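Local coordinates for protein UDP-L-Rhamnose Synthase (Acanthamoeba polyphaga mimivirus, PDB 7JID) that probably makes UDP-L-rhamnose by NADPH-dependent reduction of a 4-keto UDP-sugar, binding NADP on a Rossmann-type domain beside a UDP-sugar pocket, at residues A[5-10]-A[44-49]; A[92-97]-A[102-107]; A[158-163]-A[203-208]. One frame throughout, in Å; residues are numbered along the deposited sequence.

Interaction 1 of 3, residues A[5-10]-A[44-49]; sequences KWLIFG and EREISE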
loop_
_atom_site.group_PDB
_atom_site.type_symbol
_atom_site.label_atom_id
_atom_site.label_comp_id
_atom_site.label_asym_id
_atom_site.label_seq_id
_atom_site.Cartn_x
_atom_site.Cartn_y
_atom_site.Cartn_z
ATOM N N LYS A 5 25.722 -8.620 15.446
ATOM C CA LYS A 5 25.471 -9.053 14.043
ATOM C C LYS A 5 24.306 -8.243 13.464
ATOM O O LYS A 5 23.219 -8.300 14.043
ATOM C CB LYS A 5 25.132 -10.544 13.986
ATOM C CG LYS A 5 25.137 -11.112 12.577
ATOM C CD LYS A 5 24.679 -12.535 12.489
ATOM C CE LYS A 5 25.753 -13.518 12.895
ATOM N NZ LYS A 5 25.458 -14.854 12.329
ATOM N N TRP A 6 24.563 -7.528 12.369
ATOM C CA TRP A 6 23.607 -6.581 11.740
ATOM C C TRP A 6 23.266 -7.084 10.342
ATOM O O TRP A 6 24.198 -7.170 9.479
ATOM C CB TRP A 6 24.205 -5.181 11.670
ATOM C CG TRP A 6 24.599 -4.553 12.972
ATOM C CD1 TRP A 6 25.626 -4.940 13.786
ATOM C CD2 TRP A 6 24.038 -3.376 13.577
ATOM N NE1 TRP A 6 25.701 -4.132 14.884
ATOM C CE2 TRP A 6 24.767 -3.121 14.762
ATOM C CE3 TRP A 6 23.009 -2.485 13.232
ATOM C CZ2 TRP A 6 24.487 -2.045 15.605
ATOM C CZ3 TRP A 6 22.705 -1.454 14.092
ATOM C CH2 TRP A 6 23.462 -1.200 15.234
ATOM N N LEU A 7 22.005 -7.444 10.128
ATOM C CA LEU A 7 21.528 -7.861 8.798
ATOM C C LEU A 7 20.987 -6.617 8.078
ATOM O O LEU A 7 20.050 -6.032 8.618
ATOM C CB LEU A 7 20.443 -8.922 8.959
ATOM C CG LEU A 7 19.806 -9.393 7.656
ATOM C CD1 LEU A 7 20.850 -10.009 6.739
ATOM C CD2 LEU A 7 18.687 -10.350 7.926
ATOM N N ILE A 8 21.568 -6.294 6.938
ATOM C CA ILE A 8 21.261 -5.026 6.212
ATOM C C ILE A 8 20.578 -5.368 4.890
ATOM O O ILE A 8 21.229 -5.925 3.990
ATOM C CB ILE A 8 22.527 -4.174 6.002
ATOM C CG1 ILE A 8 23.340 -3.962 7.293
ATOM C CG2 ILE A 8 22.154 -2.844 5.335
ATOM C CD1 ILE A 8 22.549 -3.393 8.446
ATOM N N PHE A 9 19.354 -4.893 4.750
ATOM C CA PHE A 9 18.601 -4.880 3.478
ATOM C C PHE A 9 18.883 -3.552 2.775
ATOM O O PHE A 9 18.863 -2.520 3.461
ATOM C CB PHE A 9 17.109 -5.016 3.754
ATOM C CG PHE A 9 16.710 -6.418 4.134
ATOM C CD1 PHE A 9 16.243 -7.321 3.192
ATOM C CD2 PHE A 9 16.817 -6.832 5.452
ATOM C CE1 PHE A 9 15.923 -8.618 3.557
ATOM C CE2 PHE A 9 16.483 -8.125 5.820
ATOM C CZ PHE A 9 16.021 -9.016 4.869
ATOM N N GLY A 10 19.218 -3.585 1.493
ATOM C CA GLY A 10 19.654 -2.387 0.760
ATOM C C GLY A 10 21.129 -2.090 0.979
ATOM O O GLY A 10 21.576 -0.932 0.796
ATOM N N GLU A 44 12.023 -14.580 6.056
ATOM C CA GLU A 44 11.889 -15.292 7.349
ATOM C C GLU A 44 12.934 -16.409 7.395
ATOM O O GLU A 44 13.525 -16.584 8.456
ATOM C CB GLU A 44 10.492 -15.854 7.553
ATOM C CG GLU A 44 10.405 -16.631 8.850
ATOM C CD GLU A 44 9.014 -16.841 9.376
ATOM O OE1 GLU A 44 8.049 -16.485 8.671
ATOM O OE2 GLU A 44 8.904 -17.344 10.499
ATOM N N ARG A 45 13.185 -17.104 6.289
ATOM C CA ARG A 45 14.247 -18.141 6.264
ATOM C C ARG A 45 15.588 -17.468 6.581
ATOM O O ARG A 45 16.362 -18.038 7.391
ATOM C CB ARG A 45 14.275 -18.890 4.930
ATOM C CG ARG A 45 13.143 -19.896 4.741
ATOM C CD ARG A 45 13.405 -20.758 3.494
ATOM N NE ARG A 45 13.423 -20.035 2.219
ATOM C CZ ARG A 45 12.336 -19.686 1.513
ATOM N NH1 ARG A 45 11.124 -19.982 1.952
ATOM N NH2 ARG A 45 12.464 -19.033 0.371
ATOM N N GLU A 46 15.876 -16.314 5.976
ATOM C CA GLU A 46 17.191 -15.638 6.143
ATOM C C GLU A 46 17.344 -15.195 7.597
ATOM O O GLU A 46 18.431 -15.412 8.178
ATOM C CB GLU A 46 17.377 -14.464 5.191
ATOM C CG GLU A 46 18.761 -13.856 5.279
ATOM C CD GLU A 46 19.129 -13.000 4.086
ATOM O OE1 GLU A 46 18.234 -12.299 3.585
ATOM O OE2 GLU A 46 20.285 -13.031 3.638
ATOM N N ILE A 47 16.315 -14.593 8.168
ATOM C CA ILE A 47 16.348 -14.074 9.560
ATOM C C ILE A 47 16.461 -15.242 10.538
ATOM O O ILE A 47 17.248 -15.138 11.486
ATOM C CB ILE A 47 15.131 -13.181 9.820
ATOM C CG1 ILE A 47 15.395 -11.846 9.132
ATOM C CG2 ILE A 47 14.861 -13.018 11.291
ATOM C CD1 ILE A 47 14.277 -10.842 9.210
ATOM N N SER A 48 15.730 -16.321 10.282
ATOM C CA SER A 48 15.716 -17.506 11.166
ATOM C C SER A 48 17.101 -18.152 11.170
ATOM O O SER A 48 17.490 -18.648 12.253
ATOM C CB SER A 48 14.630 -18.460 10.734
ATOM O OG SER A 48 14.600 -19.557 11.630
ATOM N N GLU A 49 17.810 -18.138 10.040
ATOM C CA GLU A 49 19.143 -18.785 9.849
ATOM C C GLU A 49 20.269 -17.861 10.347
ATOM O O GLU A 49 21.157 -18.328 11.091
ATOM C CB GLU A 49 19.396 -19.159 8.387
ATOM C CG GLU A 49 20.872 -19.150 8.023
ATOM C CD GLU A 49 21.347 -19.968 6.832
ATOM O OE1 GLU A 49 21.472 -21.208 6.973
ATOM O OE2 GLU A 49 21.664 -19.356 5.782
#
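E46 is the first residue along helix segment 44-49 to meet the strand, and its partners there are L7 and F9. Its chain runs extended, with CG anti to the backbone N (chi1 -175°), and this carries the carboxylate out from the helix over the end of the L7 side chain. E46 CD comes within 4.4 Å of L7 CD1, while OE1 stands 4.2 Å from F9 CZ. The carboxylate and ring planes are 85° apart, and the oxygen approaches the ring obliquely as the carboxylate and the ring pass alongside, pointing opposite ways. No hydrogen bond joins the segments. The E46 carboxylate is instead held by S35 OG on OE1 and Q34 N on OE2, which fix it against the loop after strand 29-32. One residue on, I47 makes the apolar part of the contact. Its CG1 lies 3.8 Å from L7 CD2, the two side chains roughly perpendicular, and L7 and I47 also have the nearest CA atoms, 8.1 Å apart. Helix and strand axes run nearly antiparallel, at 166°, with a closest approach of 10.8 Å. In the fold, helix 40-50 lies on one face of the parallel Rossmann sheet: L7 also packs on V31 of strand 29-32, F9 on V55 of strand 54-57, and I47 on I96 and C97 of helix 79-99.

Interaction 2 of 3, residues A[92-97]-A[102-107]; sequences CLAFIC and IHLTYL. With NAP (NADP nicotinamide-adenine-dinucleotide phosphate), chain D.
The C97 peptide carbonyl meets I102 N across the turn between helix and strand. I102 N lies 2.9 Å from C97 O; the N-H points almost straight at the oxygen (175°), with the donor lying 32° off the carbonyl plane. Beside this bond C97 CB lies only 3.3 Å from I102 O. Of the rings, H103 has T105 OG1 in plane at its edge, nearest its CE1, and gives NE2 to T210 O. F95 points away from the strand, meeting F153 edge-to-face and stacking on F152 of the second subunit. Y106 has its OH hydrogen-bonded to K143 NZ.

L104 carries the apolar contact. With CG anti to the backbone N (chi1 173°), its branch rises toward the helix, where CD2 sits 3.5 Å from A94 N and 3.6 Å from L93 C, against the helix backbone itself. At its base, L104 CB lies 3.9 Å from C97 CB. Farther along the strand, L107 reaches the cofactor: its CD2 is 3.9 Å from C1D of the nicotinamide-side ribose of NADP, and its O is 3.5 Å from O4D. Helix 79-99 thus turns back antiparallel into strand 103-109, which lies parallel beside strand 54-57, the geometry of a beta-alpha-beta crossover in a Rossmann fold, where the C-terminal ends of the strands line the dinucleotide site.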
loop_
_atom_site.group_PDB
_atom_site.type_symbol
_atom_site.label_atom_id
_atom_site.label_comp_id
_atom_site.label_asym_id
_atom_site.label_seq_id
_atom_site.Cartn_x
_atom_site.Cartn_y
_atom_site.Cartn_z
ATOM N N CYS A 92 6.855 -6.378 5.369
ATOM C CA CYS A 92 7.311 -7.788 5.538
ATOM C C CYS A 92 8.426 -7.822 6.592
ATOM O O CYS A 92 8.367 -8.646 7.576
ATOM C CB CYS A 92 7.824 -8.358 4.229
ATOM S SG CYS A 92 6.486 -8.755 3.074
ATOM N N LEU A 93 9.386 -6.905 6.475
ATOM C CA LEU A 93 10.474 -6.777 7.468
ATOM C C LEU A 93 9.907 -6.460 8.845
ATOM O O LEU A 93 10.343 -7.120 9.846
ATOM C CB LEU A 93 11.462 -5.719 6.997
ATOM C CG LEU A 93 12.185 -5.963 5.678
ATOM C CD1 LEU A 93 13.178 -4.850 5.477
ATOM C CD2 LEU A 93 12.931 -7.293 5.671
ATOM N N ALA A 94 8.940 -5.542 8.962
ATOM C CA ALA A 94 8.309 -5.218 10.262
ATOM C C ALA A 94 7.671 -6.482 10.859
ATOM O O ALA A 94 7.965 -6.825 12.043
ATOM C CB ALA A 94 7.297 -4.127 10.159
ATOM N N PHE A 95 6.854 -7.182 10.089
ATOM C CA PHE A 95 6.102 -8.335 10.636
ATOM C C PHE A 95 7.096 -9.389 11.105
ATOM O O PHE A 95 6.902 -9.973 12.181
ATOM C CB PHE A 95 5.179 -8.977 9.609
ATOM C CG PHE A 95 3.858 -8.264 9.455
ATOM C CD1 PHE A 95 2.958 -8.214 10.484
ATOM C CD2 PHE A 95 3.530 -7.623 8.276
ATOM C CE1 PHE A 95 1.765 -7.519 10.383
ATOM C CE2 PHE A 95 2.322 -6.972 8.154
ATOM C CZ PHE A 95 1.442 -6.890 9.199
ATOM N N ILE A 96 8.079 -9.687 10.285
ATOM C CA ILE A 96 9.005 -10.828 10.560
ATOM C C ILE A 96 9.985 -10.432 11.659
ATOM O O ILE A 96 10.204 -11.250 12.597
ATOM C CB ILE A 96 9.693 -11.289 9.269
ATOM C CG1 ILE A 96 8.686 -11.883 8.268
ATOM C CG2 ILE A 96 10.780 -12.298 9.595
ATOM C CD1 ILE A 96 9.280 -12.044 6.883
ATOM N N CYS A 97 10.541 -9.219 11.645
ATOM C CA CYS A 97 11.434 -8.792 12.764
ATOM C C CYS A 97 10.665 -8.833 14.086
ATOM O O CYS A 97 11.245 -9.350 15.059
ATOM C CB CYS A 97 12.078 -7.441 12.497
ATOM S SG CYS A 97 13.276 -7.586 11.181
ATOM N N ILE A 102 13.415 -9.095 16.973
ATOM C CA ILE A 102 14.698 -8.499 16.524
ATOM C C ILE A 102 14.419 -7.038 16.143
ATOM O O ILE A 102 13.496 -6.788 15.364
ATOM C CB ILE A 102 15.378 -9.243 15.364
ATOM C CG1 ILE A 102 15.656 -10.719 15.695
ATOM C CG2 ILE A 102 16.656 -8.517 15.025
ATOM C CD1 ILE A 102 16.058 -11.520 14.509
ATOM N N HIS A 103 15.153 -6.121 16.749
ATOM C CA HIS A 103 14.952 -4.674 16.488
ATOM C C HIS A 103 15.159 -4.393 14.994
ATOM O O HIS A 103 16.168 -4.829 14.429
ATOM C CB HIS A 103 15.908 -3.870 17.359
ATOM C CG HIS A 103 15.806 -2.406 17.142
ATOM N ND1 HIS A 103 16.419 -1.775 16.082
ATOM C CD2 HIS A 103 15.134 -1.475 17.835
ATOM C CE1 HIS A 103 16.098 -0.491 16.123
ATOM N NE2 HIS A 103 15.326 -0.270 17.197
ATOM N N LEU A 104 14.245 -3.624 14.396
ATOM C CA LEU A 104 14.318 -3.192 12.980
ATOM C C LEU A 104 14.439 -1.674 12.952
ATOM O O LEU A 104 13.618 -1.016 13.579
ATOM C CB LEU A 104 13.067 -3.631 12.239
ATOM C CG LEU A 104 12.912 -3.124 10.796
ATOM C CD1 LEU A 104 14.029 -3.658 9.922
ATOM C CD2 LEU A 104 11.572 -3.564 10.271
ATOM N N THR A 105 15.413 -1.191 12.197
ATOM C CA THR A 105 15.484 0.222 11.765
ATOM C C THR A 105 14.970 0.283 10.328
ATOM O O THR A 105 15.596 -0.295 9.460
ATOM C CB THR A 105 16.894 0.809 11.895
ATOM O OG1 THR A 105 17.371 0.601 13.235
ATOM C CG2 THR A 105 16.886 2.284 11.569
ATOM N N TYR A 106 13.908 1.048 10.134
ATOM C CA TYR A 106 13.345 1.376 8.813
ATOM C C TYR A 106 13.716 2.824 8.473
ATOM O O TYR A 106 13.269 3.732 9.132
ATOM C CB TYR A 106 11.836 1.130 8.787
ATOM C CG TYR A 106 11.151 1.797 7.626
ATOM C CD1 TYR A 106 11.393 1.374 6.320
ATOM C CD2 TYR A 106 10.252 2.806 7.852
ATOM C CE1 TYR A 106 10.783 2.010 5.256
ATOM C CE2 TYR A 106 9.630 3.459 6.793
ATOM C CZ TYR A 106 9.870 3.016 5.504
ATOM O OH TYR A 106 9.321 3.637 4.412
ATOM N N LEU A 107 14.505 3.015 7.424
ATOM C CA LEU A 107 14.812 4.392 6.938
ATOM C C LEU A 107 13.692 4.830 6.008
ATOM O O LEU A 107 13.581 4.268 4.897
ATOM C CB LEU A 107 16.164 4.446 6.246
ATOM C CG LEU A 107 16.705 5.875 6.070
ATOM C CD1 LEU A 107 16.754 6.644 7.376
ATOM C CD2 LEU A 107 18.099 5.833 5.458
HETATM P PA NAP D . 19.324 3.431 -3.575
HETATM O O1A NAP D . 20.781 3.750 -3.816
HETATM O O2A NAP D . 18.425 3.227 -4.755
HETATM O O5B NAP D . 19.385 2.148 -2.650
HETATM C C5B NAP D . 18.226 1.333 -2.465
HETATM C C4B NAP D . 18.533 -0.146 -2.288
HETATM O O4B NAP D . 17.365 -0.878 -1.942
HETATM C C3B NAP D . 19.078 -0.696 -3.599
HETATM O O3B NAP D . 20.282 -1.390 -3.196
HETATM C C2B NAP D . 17.974 -1.647 -4.041
HETATM O O2B NAP D . 18.557 -2.796 -4.577
HETATM C C1B NAP D . 17.276 -2.041 -2.741
HETATM N N9A NAP D . 15.914 -2.535 -2.805
HETATM C C8A NAP D . 14.857 -1.911 -3.305
HETATM N N7A NAP D . 13.757 -2.650 -3.150
HETATM C C5A NAP D . 14.129 -3.786 -2.545
HETATM C C6A NAP D . 13.447 -4.957 -2.151
HETATM N N6A NAP D . 12.156 -5.049 -2.371
HETATM N N1A NAP D . 14.205 -5.947 -1.564
HETATM C C2A NAP D . 15.518 -5.770 -1.359
HETATM N N3A NAP D . 16.251 -4.703 -1.712
HETATM C C4A NAP D . 15.551 -3.692 -2.296
HETATM O O3 NAP D . 18.528 4.490 -2.658
HETATM P PN NAP D . 19.060 5.209 -1.302
HETATM O O1N NAP D . 18.923 6.670 -1.699
HETATM O O2N NAP D . 20.231 4.600 -0.654
HETATM O O5D NAP D . 17.787 4.997 -0.384
HETATM C C5D NAP D . 17.501 3.997 0.585
HETATM C C4D NAP D . 15.962 4.002 0.827
HETATM O O4D NAP D . 15.747 4.285 2.173
HETATM C C3D NAP D . 15.344 5.138 0.041
HETATM O O3D NAP D . 13.868 5.078 0.016
HETATM C C2D NAP D . 16.039 6.223 0.897
HETATM O O2D NAP D . 15.565 7.575 0.834
HETATM C C1D NAP D . 15.879 5.705 2.302
HETATM P P2B NAP D . 18.244 -3.259 -6.063
HETATM O O1X NAP D . 19.015 -2.431 -6.997
HETATM O O2X NAP D . 18.867 -4.663 -5.937
HETATM O O3X NAP D . 16.749 -3.280 -6.402
#

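Interaction 3 of 3, residues A[158-163]-A[203-208]; sequences LNLRIR and IDMARN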
loop_
_atom_site.group_PDB
_atom_site.type_symbol
_atom_site.label_atom_id
_atom_site.label_comp_id
_atom_site.label_asym_id
_atom_site.label_seq_id
_atom_site.Cartn_x
_atom_site.Cartn_y
_atom_site.Cartn_z
ATOM N N LEU A 158 12.068 1.090 14.570
ATOM C CA LEU A 158 12.537 2.476 14.543
ATOM C C LEU A 158 12.251 3.025 13.134
ATOM O O LEU A 158 12.931 2.567 12.202
ATOM C CB LEU A 158 14.028 2.543 14.884
ATOM C CG LEU A 158 14.655 3.935 14.966
ATOM C CD1 LEU A 158 13.964 4.769 16.029
ATOM C CD2 LEU A 158 16.146 3.795 15.183
ATOM N N ASN A 159 11.348 3.984 13.021
ATOM C CA ASN A 159 10.927 4.606 11.744
ATOM C C ASN A 159 11.564 5.997 11.656
ATOM O O ASN A 159 11.063 6.922 12.275
ATOM C CB ASN A 159 9.414 4.544 11.634
ATOM C CG ASN A 159 8.882 5.431 10.533
ATOM O OD1 ASN A 159 9.449 5.432 9.447
ATOM N ND2 ASN A 159 7.768 6.079 10.805
ATOM N N LEU A 160 12.591 6.141 10.852
ATOM C CA LEU A 160 13.341 7.416 10.768
ATOM C C LEU A 160 12.920 8.169 9.495
ATOM O O LEU A 160 13.000 7.611 8.389
ATOM C CB LEU A 160 14.853 7.193 10.763
ATOM C CG LEU A 160 15.383 6.524 12.029
ATOM C CD1 LEU A 160 16.874 6.344 11.932
ATOM C CD2 LEU A 160 14.960 7.269 13.293
ATOM N N ARG A 161 12.355 9.356 9.662
ATOM C CA ARG A 161 11.985 10.200 8.504
ATOM C C ARG A 161 13.113 11.141 8.083
ATOM O O ARG A 161 13.338 12.217 8.685
ATOM C CB ARG A 161 10.728 10.977 8.899
ATOM C CG ARG A 161 9.500 10.147 9.192
ATOM C CD ARG A 161 8.411 11.144 9.487
ATOM N NE ARG A 161 7.149 10.609 9.895
ATOM C CZ ARG A 161 6.263 11.247 10.653
ATOM N NH1 ARG A 161 6.580 12.408 11.211
ATOM N NH2 ARG A 161 5.094 10.674 10.882
ATOM N N ILE A 162 13.904 10.740 7.074
ATOM C CA ILE A 162 14.935 11.641 6.496
ATOM C C ILE A 162 14.276 12.426 5.355
ATOM O O ILE A 162 13.258 11.965 4.812
ATOM C CB ILE A 162 16.190 10.889 6.042
ATOM C CG1 ILE A 162 15.858 9.832 4.985
ATOM C CG2 ILE A 162 16.915 10.328 7.257
ATOM C CD1 ILE A 162 17.074 9.463 4.154
ATOM N N ARG A 163 14.899 13.516 5.003
ATOM C CA ARG A 163 14.516 14.247 3.779
ATOM C C ARG A 163 15.744 14.720 3.048
ATOM O O ARG A 163 16.715 15.160 3.701
ATOM C CB ARG A 163 13.651 15.453 4.104
ATOM C CG ARG A 163 12.368 15.098 4.817
ATOM C CD ARG A 163 11.439 16.295 4.990
ATOM N NE ARG A 163 10.885 16.721 3.707
ATOM C CZ ARG A 163 10.947 17.930 3.152
ATOM N NH1 ARG A 163 11.739 18.865 3.628
ATOM N NH2 ARG A 163 10.311 18.164 2.031
ATOM N N ILE A 203 22.761 4.892 13.878
ATOM C CA ILE A 203 23.445 3.656 14.363
ATOM C C ILE A 203 23.321 3.605 15.890
ATOM O O ILE A 203 23.090 2.506 16.441
ATOM C CB ILE A 203 24.906 3.590 13.887
ATOM C CG1 ILE A 203 24.957 3.307 12.392
ATOM C CG2 ILE A 203 25.671 2.528 14.678
ATOM C CD1 ILE A 203 26.292 3.370 11.760
ATOM N N ASP A 204 23.553 4.738 16.575
ATOM C CA ASP A 204 23.454 4.785 18.055
ATOM C C ASP A 204 22.048 4.352 18.488
ATOM O O ASP A 204 21.887 3.573 19.422
ATOM C CB ASP A 204 23.864 6.159 18.596
ATOM C CG ASP A 204 24.037 6.158 20.110
ATOM O OD1 ASP A 204 25.022 5.476 20.555
ATOM O OD2 ASP A 204 23.165 6.728 20.832
ATOM N N MET A 205 21.015 4.951 17.908
ATOM C CA MET A 205 19.607 4.617 18.186
ATOM C C MET A 205 19.320 3.108 17.982
ATOM O O MET A 205 18.681 2.526 18.866
ATOM C CB MET A 205 18.694 5.471 17.293
ATOM C CG MET A 205 18.665 6.885 17.743
ATOM S SD MET A 205 17.725 7.895 16.549
ATOM C CE MET A 205 16.144 7.842 17.387
ATOM N N ALA A 206 19.812 2.496 16.905
ATOM C CA ALA A 206 19.625 1.063 16.562
ATOM C C ALA A 206 20.425 0.238 17.599
ATOM O O ALA A 206 19.845 -0.675 18.211
ATOM C CB ALA A 206 20.089 0.770 15.166
ATOM N N ARG A 207 21.639 0.666 17.920
ATOM C CA ARG A 207 22.425 -0.022 18.991
ATOM C C ARG A 207 21.613 -0.030 20.288
ATOM O O ARG A 207 21.601 -1.084 21.037
ATOM C CB ARG A 207 23.786 0.651 19.145
ATOM C CG ARG A 207 24.647 -0.015 20.208
ATOM C CD ARG A 207 26.016 0.568 20.175
ATOM N NE ARG A 207 26.799 -0.046 19.119
ATOM C CZ ARG A 207 27.261 0.554 18.053
ATOM N NH1 ARG A 207 27.037 1.837 17.850
ATOM N NH2 ARG A 207 27.998 -0.127 17.201
ATOM N N ASN A 208 20.943 1.078 20.605
ATOM C CA ASN A 208 20.202 1.254 21.874
ATOM C C ASN A 208 18.839 0.558 21.859
ATOM O O ASN A 208 18.159 0.654 22.856
ATOM C CB ASN A 208 20.039 2.725 22.251
ATOM C CG ASN A 208 21.338 3.384 22.654
ATOM O OD1 ASN A 208 22.328 2.700 22.939
ATOM N ND2 ASN A 208 21.381 4.714 22.599
#
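M205 reaches from the helix to L158 and L160 of the strand, and its side chain can be followed atom by atom. CB starts the contact: it lies 3.7 Å from L158 CD2, the shortest approach between the two segments. CG stands anti to the carbonyl carbon and beside the backbone N (chi1 -73°); it only links CB to the sulfur, with no close approach of its own across the contact. SD comes to 4.3 Å from L160 CD2. There the chain bends (chi3 95°) and turns the methyl back toward the strand. CE ends 4.0 Å from L158 CD1 and, level with the sulfur, 4.3 Å from L160 CD2, so sulfur and methyl share that leucine. Both methyls of L158 are therefore engaged by one methionine, CD2 near its root and CD1 near its tip, and the side chains that meet are all apolar.

The topology behind this is Rossmann-like. Helix 195-207 leads into strand 212-215, which lies parallel next to strand 157-162, and the helix covers the sheet face opposite the one that carries helices 40-50 and 79-99. M205 also packs on F214 and Y271, so the side chain lies between the helix, strands 157-162 and 212-215 and the loop holding Y271.

The fork of L158 faces M205, and its CD2 also comes within 4.3 Å of A206 N. Helix and strand axes are 10.5 Å apart at their closest and nearly antiparallel, at 167°. Two carbonyls late in the helix have partners elsewhere: A206 O accepts from R54 NE and R207 O from R54 NH2. Farther along, the strand segment leaves the helix behind and leads to R163, which touches the bound UDP-rhamnose and is hydrogen-bonded through NH1 to S191 O and N190 OD1.

How the interactions relate
The three interactions follow one another along the chain, and all rest on the same six-stranded parallel sheet. Centres of interactions 1 and 2 lie about 10 Å apart, those of 2 and 3 about 12 Å, and those of 1 and 3 about 18 Å. Interactions 1 and 2 share a sheet face, where F9 CZ meets L93 CD2 at 3.6 Å. Interaction 3 covers the other; W6 of segment 5-10 turns to that face, its CZ3 3.6 Å from A206 CB, and so ties interaction 1 to interaction 3. Neighbouring strands 103-109 and 157-162 join 2 to 3 through probable hydrogen bonds, Y106 N to L158 O (2.7 Å) and L158 N to L104 O (2.8 Å). The sheet carries G10 and L107 to NADP and R163 to UDP-rhamnose.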